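Local coordinates for kelch domain-containing protein (Colletotrichum graminicola M1.001, PDB 5C86) that is a copper-binding fungal alcohol oxidase of the AA5 family, related to galactose oxidase and glyoxal oxidase, and probably oxidises alcohols with molecular oxygen, at residues Y48-N53 against N58-I63; K165-Q170 against V189-P194. One frame throughout, in Å; residues are numbered along the deposited sequence.

Interaction 1. Residues Y48-N53 against N58-I63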
loop_
_atom_site.group_PDB
_atom_site.type_symbol
_atom_site.label_atom_id
_atom_site.label_comp_id
_atom_site.label_asym_id
_atom_site.label_seq_id
_atom_site.Cartn_x
_atom_site.Cartn_y
_atom_site.Cartn_z
ATOM N N TYR A 48 18.570 -9.129 1.390
ATOM C CA TYR A 48 18.194 -9.888 2.562
ATOM C C TYR A 48 16.685 -9.757 2.804
ATOM O O TYR A 48 16.172 -8.657 2.829
ATOM C CB TYR A 48 18.938 -9.488 3.799
ATOM C CG TYR A 48 20.348 -10.027 3.791
ATOM C CD1 TYR A 48 21.377 -9.317 3.176
ATOM C CD2 TYR A 48 20.635 -11.263 4.404
ATOM C CE1 TYR A 48 22.706 -9.821 3.211
ATOM C CE2 TYR A 48 21.933 -11.771 4.421
ATOM C CZ TYR A 48 22.953 -11.036 3.834
ATOM O OH TYR A 48 24.247 -11.529 3.830
ATOM N N THR A 49 16.045 -10.894 3.115
ATOM C CA THR A 49 14.584 -10.966 3.396
ATOM C C THR A 49 14.346 -11.807 4.582
ATOM O O THR A 49 15.193 -12.684 4.965
ATOM C CB THR A 49 13.747 -11.414 2.207
ATOM O OG1 THR A 49 13.823 -12.858 2.065
ATOM C CG2 THR A 49 14.105 -10.747 0.919
ATOM N N SER A 50 13.213 -11.603 5.218
ATOM C CA SER A 50 12.774 -12.451 6.323
ATOM C C SER A 50 11.251 -12.556 6.224
ATOM O O SER A 50 10.599 -11.745 5.546
ATOM C CB SER A 50 13.225 -11.924 7.655
ATOM O OG SER A 50 12.670 -12.590 8.784
ATOM N N LEU A 51 10.705 -13.612 6.791
ATOM C CA LEU A 51 9.264 -13.934 6.691
ATOM C C LEU A 51 8.681 -14.174 8.043
ATOM O O LEU A 51 9.253 -14.983 8.806
ATOM C CB LEU A 51 9.098 -15.173 5.861
ATOM C CG LEU A 51 7.655 -15.624 5.557
ATOM C CD1 LEU A 51 7.094 -14.739 4.475
ATOM C CD2 LEU A 51 7.563 -17.100 5.127
ATOM N N TYR A 52 7.544 -13.539 8.358
ATOM C CA TYR A 52 6.820 -13.783 9.576
ATOM C C TYR A 52 5.625 -14.675 9.233
ATOM O O TYR A 52 4.862 -14.390 8.344
ATOM C CB TYR A 52 6.291 -12.502 10.252
ATOM C CG TYR A 52 5.345 -12.696 11.401
ATOM C CD1 TYR A 52 5.793 -13.016 12.652
ATOM C CD2 TYR A 52 3.998 -12.515 11.227
ATOM C CE1 TYR A 52 4.918 -13.208 13.702
ATOM C CE2 TYR A 52 3.128 -12.643 12.261
ATOM C CZ TYR A 52 3.593 -13.009 13.487
ATOM O OH TYR A 52 2.666 -13.113 14.486
ATOM N N ASN A 53 5.555 -15.845 9.882
ATOM C CA ASN A 53 4.461 -16.775 9.687
ATOM C C ASN A 53 3.337 -16.440 10.621
ATOM O O ASN A 53 3.467 -16.500 11.840
ATOM C CB ASN A 53 4.991 -18.199 9.953
ATOM C CG ASN A 53 4.009 -19.224 9.551
ATOM O OD1 ASN A 53 2.934 -19.288 10.093
ATOM N ND2 ASN A 53 4.317 -19.908 8.558
ATOM N N ASN A 58 6.458 -17.925 13.862
ATOM C CA ASN A 58 7.884 -18.065 13.556
ATOM C C ASN A 58 8.385 -16.880 12.721
ATOM O O ASN A 58 7.734 -16.477 11.726
ATOM C CB ASN A 58 8.126 -19.353 12.749
ATOM C CG ASN A 58 9.583 -19.547 12.338
ATOM O OD1 ASN A 58 9.938 -19.351 11.160
ATOM N ND2 ASN A 58 10.448 -19.918 13.304
ATOM N N ILE A 59 9.555 -16.345 13.083
ATOM C CA ILE A 59 10.221 -15.375 12.233
ATOM C C ILE A 59 11.407 -16.080 11.679
ATOM O O ILE A 59 12.182 -16.652 12.430
ATOM C CB ILE A 59 10.658 -14.137 12.983
ATOM C CG1 ILE A 59 9.432 -13.390 13.456
ATOM C CG2 ILE A 59 11.492 -13.219 12.078
ATOM C CD1 ILE A 59 9.637 -12.759 14.818
ATOM N N SER A 60 11.517 -16.086 10.374
ATOM C CA SER A 60 12.598 -16.818 9.695
ATOM C C SER A 60 13.951 -16.081 9.804
ATOM O O SER A 60 13.999 -14.839 9.941
ATOM C CB SER A 60 12.236 -17.031 8.223
ATOM O OG SER A 60 12.444 -15.871 7.431
ATOM N N ASP A 61 15.047 -16.838 9.697
ATOM C CA ASP A 61 16.332 -16.209 9.623
ATOM C C ASP A 61 16.452 -15.416 8.328
ATOM O O ASP A 61 15.853 -15.754 7.275
ATOM C CB ASP A 61 17.464 -17.281 9.669
ATOM C CG ASP A 61 17.444 -18.129 10.944
ATOM O OD1 ASP A 61 17.204 -17.636 12.066
ATOM O OD2 ASP A 61 17.726 -19.335 10.820
ATOM N N ALA A 62 17.320 -14.410 8.350
ATOM C CA ALA A 62 17.516 -13.606 7.166
ATOM C C ALA A 62 18.189 -14.425 6.096
ATOM O O ALA A 62 19.188 -15.112 6.389
ATOM C CB ALA A 62 18.332 -12.354 7.489
ATOM N N ILE A 63 17.654 -14.427 4.888
ATOM C CA ILE A 63 18.285 -15.059 3.762
ATOM C C ILE A 63 18.516 -14.109 2.624
ATOM O O ILE A 63 17.766 -13.133 2.443
ATOM C CB ILE A 63 17.498 -16.309 3.242
ATOM C CG1 ILE A 63 16.211 -15.910 2.523
ATOM C CG2 ILE A 63 17.215 -17.263 4.433
ATOM C CD1 ILE A 63 15.286 -17.067 2.127
HETATM O O HOH W 1 8.620 -17.861 8.958
#
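Ser60 lays its short side chain against the backbone of Leu51, its CB beside the Leu51 carbonyl and its OG near the amide. The contact is the hairpin connection between strands 47-52 and 63-66 of one blade of a kelch-type β-propeller; residues 58-62 run back antiparallel as loop, with end-to-end directions 161° apart. Its pairing is interrupted. Thr49 and Ile63 form a hydrogen-bonded pair, from Thr49 N to Ile63 O (2.9 Å) and back from Ile63 N to Thr49 O (3.0 Å), whereas a single bridge joins Tyr52 and Ile59. Carrying the Thr49-Ile63 pairing forward would put Ser60 opposite Tyr52; Ile59 stands there instead, so residues 58-63 hold one residue more than the strand they face.

Ser60 spans this irregularity. With chi1 at 78°, OG stands between its own N and carbonyl carbon and accepts the Leu51 N-H at 2.9 Å, taking the place of a backbone acceptor. Its amide N donates to Leu51 O, and its carbonyl O receives Ser50 OG at 2.9 Å, the donor tilted from the carbonyl plane. Ser60 thus uses N, O and OG together on two successive residues.

Side chains add apolar contact. Ala62 CB approaches Tyr48 CD2 obliquely at 4.0 Å, while the Tyr52 ring meets Phe367. On the face with Ile63, Thr49 OG1 lies beside Ile63 CG1 but hydrogen-bonds Gln65. A water lies 3.0 Å from both Leu51 O and Asn58 OD1. At the turn end, Asn53 N reaches Asn58 O at 2.9 Å, with a nearly straight N-H···O angle of 177° and the donor almost in line with the C=O bond.

Interaction 2. Residues K165-Q170 against V189-P194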
loop_
_atom_site.group_PDB
_atom_site.type_symbol
_atom_site.label_atom_id
_atom_site.label_comp_id
_atom_site.label_asym_id
_atom_site.label_seq_id
_atom_site.Cartn_x
_atom_site.Cartn_y
_atom_site.Cartn_z
ATOM N N LYS A 165 7.576 15.679 -15.813
ATOM C CA LYS A 165 7.533 17.076 -15.443
ATOM C C LYS A 165 6.295 17.564 -14.745
ATOM O O LYS A 165 6.433 18.244 -13.699
ATOM C CB LYS A 165 7.833 17.996 -16.654
ATOM C CG LYS A 165 8.044 19.474 -16.315
ATOM C CD LYS A 165 8.381 20.227 -17.665
ATOM C CE LYS A 165 8.407 21.724 -17.491
ATOM N NZ LYS A 165 9.433 22.100 -16.485
ATOM N N PRO A 166 5.050 17.219 -15.241
ATOM C CA PRO A 166 3.830 17.770 -14.638
ATOM C C PRO A 166 3.703 17.460 -13.119
ATOM O O PRO A 166 3.058 18.202 -12.432
ATOM C CB PRO A 166 2.667 17.116 -15.429
ATOM C CG PRO A 166 3.289 16.706 -16.693
ATOM C CD PRO A 166 4.735 16.445 -16.455
ATOM N N LEU A 167 4.259 16.335 -12.678
ATOM C CA LEU A 167 4.088 15.954 -11.211
ATOM C C LEU A 167 5.227 16.416 -10.355
ATOM O O LEU A 167 5.124 16.320 -9.131
ATOM C CB LEU A 167 3.902 14.445 -11.094
ATOM C CG LEU A 167 5.073 13.498 -11.427
ATOM C CD1 LEU A 167 6.197 13.484 -10.417
ATOM C CD2 LEU A 167 4.520 12.086 -11.599
ATOM N N VAL A 168 6.297 17.036 -10.877
ATOM C CA VAL A 168 7.437 17.314 -10.016
ATOM C C VAL A 168 7.058 18.415 -9.013
ATOM O O VAL A 168 6.457 19.447 -9.322
ATOM C CB VAL A 168 8.641 17.718 -10.889
ATOM C CG1 VAL A 168 9.848 18.147 -10.082
ATOM C CG2 VAL A 168 8.998 16.623 -11.874
ATOM N N MET A 169 7.451 18.219 -7.745
ATOM C CA MET A 169 7.203 19.221 -6.713
ATOM C C MET A 169 8.093 20.459 -6.934
ATOM O O MET A 169 9.106 20.395 -7.613
ATOM C CB MET A 169 7.586 18.665 -5.349
ATOM C CG MET A 169 6.852 17.385 -5.021
ATOM S SD MET A 169 6.229 17.407 -3.366
ATOM C CE MET A 169 7.448 18.262 -2.355
ATOM N N GLN A 170 7.721 21.533 -6.251
ATOM C CA GLN A 170 8.417 22.814 -6.434
ATOM C C GLN A 170 9.802 22.824 -5.788
ATOM O O GLN A 170 10.674 23.484 -6.295
ATOM C CB GLN A 170 7.538 23.948 -5.856
ATOM C CG GLN A 170 6.314 24.378 -6.637
ATOM C CD GLN A 170 5.672 25.680 -6.121
ATOM O OE1 GLN A 170 6.307 26.489 -5.446
ATOM N NE2 GLN A 170 4.407 25.877 -6.448
ATOM N N VAL A 189 -4.132 6.406 -14.910
ATOM C CA VAL A 189 -3.471 6.503 -13.597
ATOM C C VAL A 189 -3.598 7.921 -13.137
ATOM O O VAL A 189 -3.156 8.853 -13.842
ATOM C CB VAL A 189 -2.043 6.020 -13.624
ATOM C CG1 VAL A 189 -1.379 6.290 -12.246
ATOM C CG2 VAL A 189 -1.886 4.585 -13.987
ATOM N N LEU A 190 -4.182 8.166 -11.972
ATOM C CA LEU A 190 -4.169 9.436 -11.388
ATOM C C LEU A 190 -2.924 9.616 -10.538
ATOM O O LEU A 190 -2.709 8.798 -9.614
ATOM C CB LEU A 190 -5.378 9.705 -10.517
ATOM C CG LEU A 190 -5.425 11.015 -9.757
ATOM C CD1 LEU A 190 -5.506 12.155 -10.763
ATOM C CD2 LEU A 190 -6.571 11.098 -8.780
ATOM N N GLN A 191 -2.144 10.660 -10.800
ATOM C CA GLN A 191 -1.143 11.124 -9.811
ATOM C C GLN A 191 -1.750 12.142 -8.942
ATOM O O GLN A 191 -2.040 13.260 -9.343
ATOM C CB GLN A 191 0.086 11.625 -10.534
ATOM C CG GLN A 191 1.040 12.440 -9.696
ATOM C CD GLN A 191 0.850 13.929 -9.844
ATOM O OE1 GLN A 191 0.395 14.435 -10.893
ATOM N NE2 GLN A 191 1.136 14.679 -8.739
ATOM N N ALA A 192 -2.128 11.734 -7.731
ATOM C CA ALA A 192 -2.865 12.506 -6.778
ATOM C C ALA A 192 -2.064 13.466 -5.922
ATOM O O ALA A 192 -2.608 14.276 -5.197
ATOM C CB ALA A 192 -3.757 11.579 -5.924
ATOM N N GLY A 193 -0.761 13.341 -6.077
ATOM C CA GLY A 193 0.189 14.067 -5.259
ATOM C C GLY A 193 1.524 13.381 -5.393
ATOM O O GLY A 193 1.678 12.519 -6.232
ATOM N N PRO A 194 2.509 13.742 -4.562
ATOM C CA PRO A 194 2.458 14.735 -3.495
ATOM C C PRO A 194 2.403 16.175 -3.923
ATOM O O PRO A 194 1.991 17.032 -3.184
ATOM C CB PRO A 194 3.800 14.499 -2.715
ATOM C CG PRO A 194 4.701 13.934 -3.784
ATOM C CD PRO A 194 3.786 13.020 -4.564
#
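Gln191 presents its flat amide to Leu167, the last residue of a short 3-10 segment. From CB, the chain leaves with CG anti to the backbone N (chi1 165°), and CG meets Leu167 CB at 3.8 Å and, slightly farther, Leu167 CD2. A bend at chi2 (-97°) then turns the amide broadside. Leu167 CB stands over its face, 3.3 Å from CD, 3.5 Å from OE1 and 3.6 Å from NE2, near-equal distances that mark tight, face-on packing. At the tip, OE1 accepts from Asn199 ND2, while NE2 donates to Lys197 O and weakly to Gly193 O, so bonds to the neighbouring strand hold the amide's rotation.

The second touch is Met169 SD, 3.8 Å from both CB and CG of Pro194, the side chains crossing at about a right angle. Pro194 follows a cis peptide bond, and its side chain lies about 10 Å from that of Tyr120, a copper-binding residue, though no copper is present in this apo structure. The contact packs the inter-blade loop onto strand 188-191 and the turn beyond it. No hydrogen bond crosses: Gln191 spends OE1 and NE2 on Asn199 and Lys197 of its own blade, leaving cohesion to van der Waals packing.

Overall arrangement
The two contacts lie on opposite sides of the chain's centre, 36 Å between their centres, and share no strand. Interaction 1 is a surface contact within one blade, where a strand and the loop returning along it are linked by six direct hydrogen bonds, two of them through serine hydroxyls, and bury 500 Å². Interaction 2 is smaller, 197 Å², yet all four touching residues are buried; it sets the loop that enters another blade against that blade's second strand and following turn, without a cross-segment hydrogen bond. Polarity therefore bridges the segments in 48-53/58-63 but is directed into the home blade in 165-170/189-194. Pro194 of interaction 2 comes within about 10 Å, side chain to side chain, of copper-binding Tyr120, whose metal is absent here.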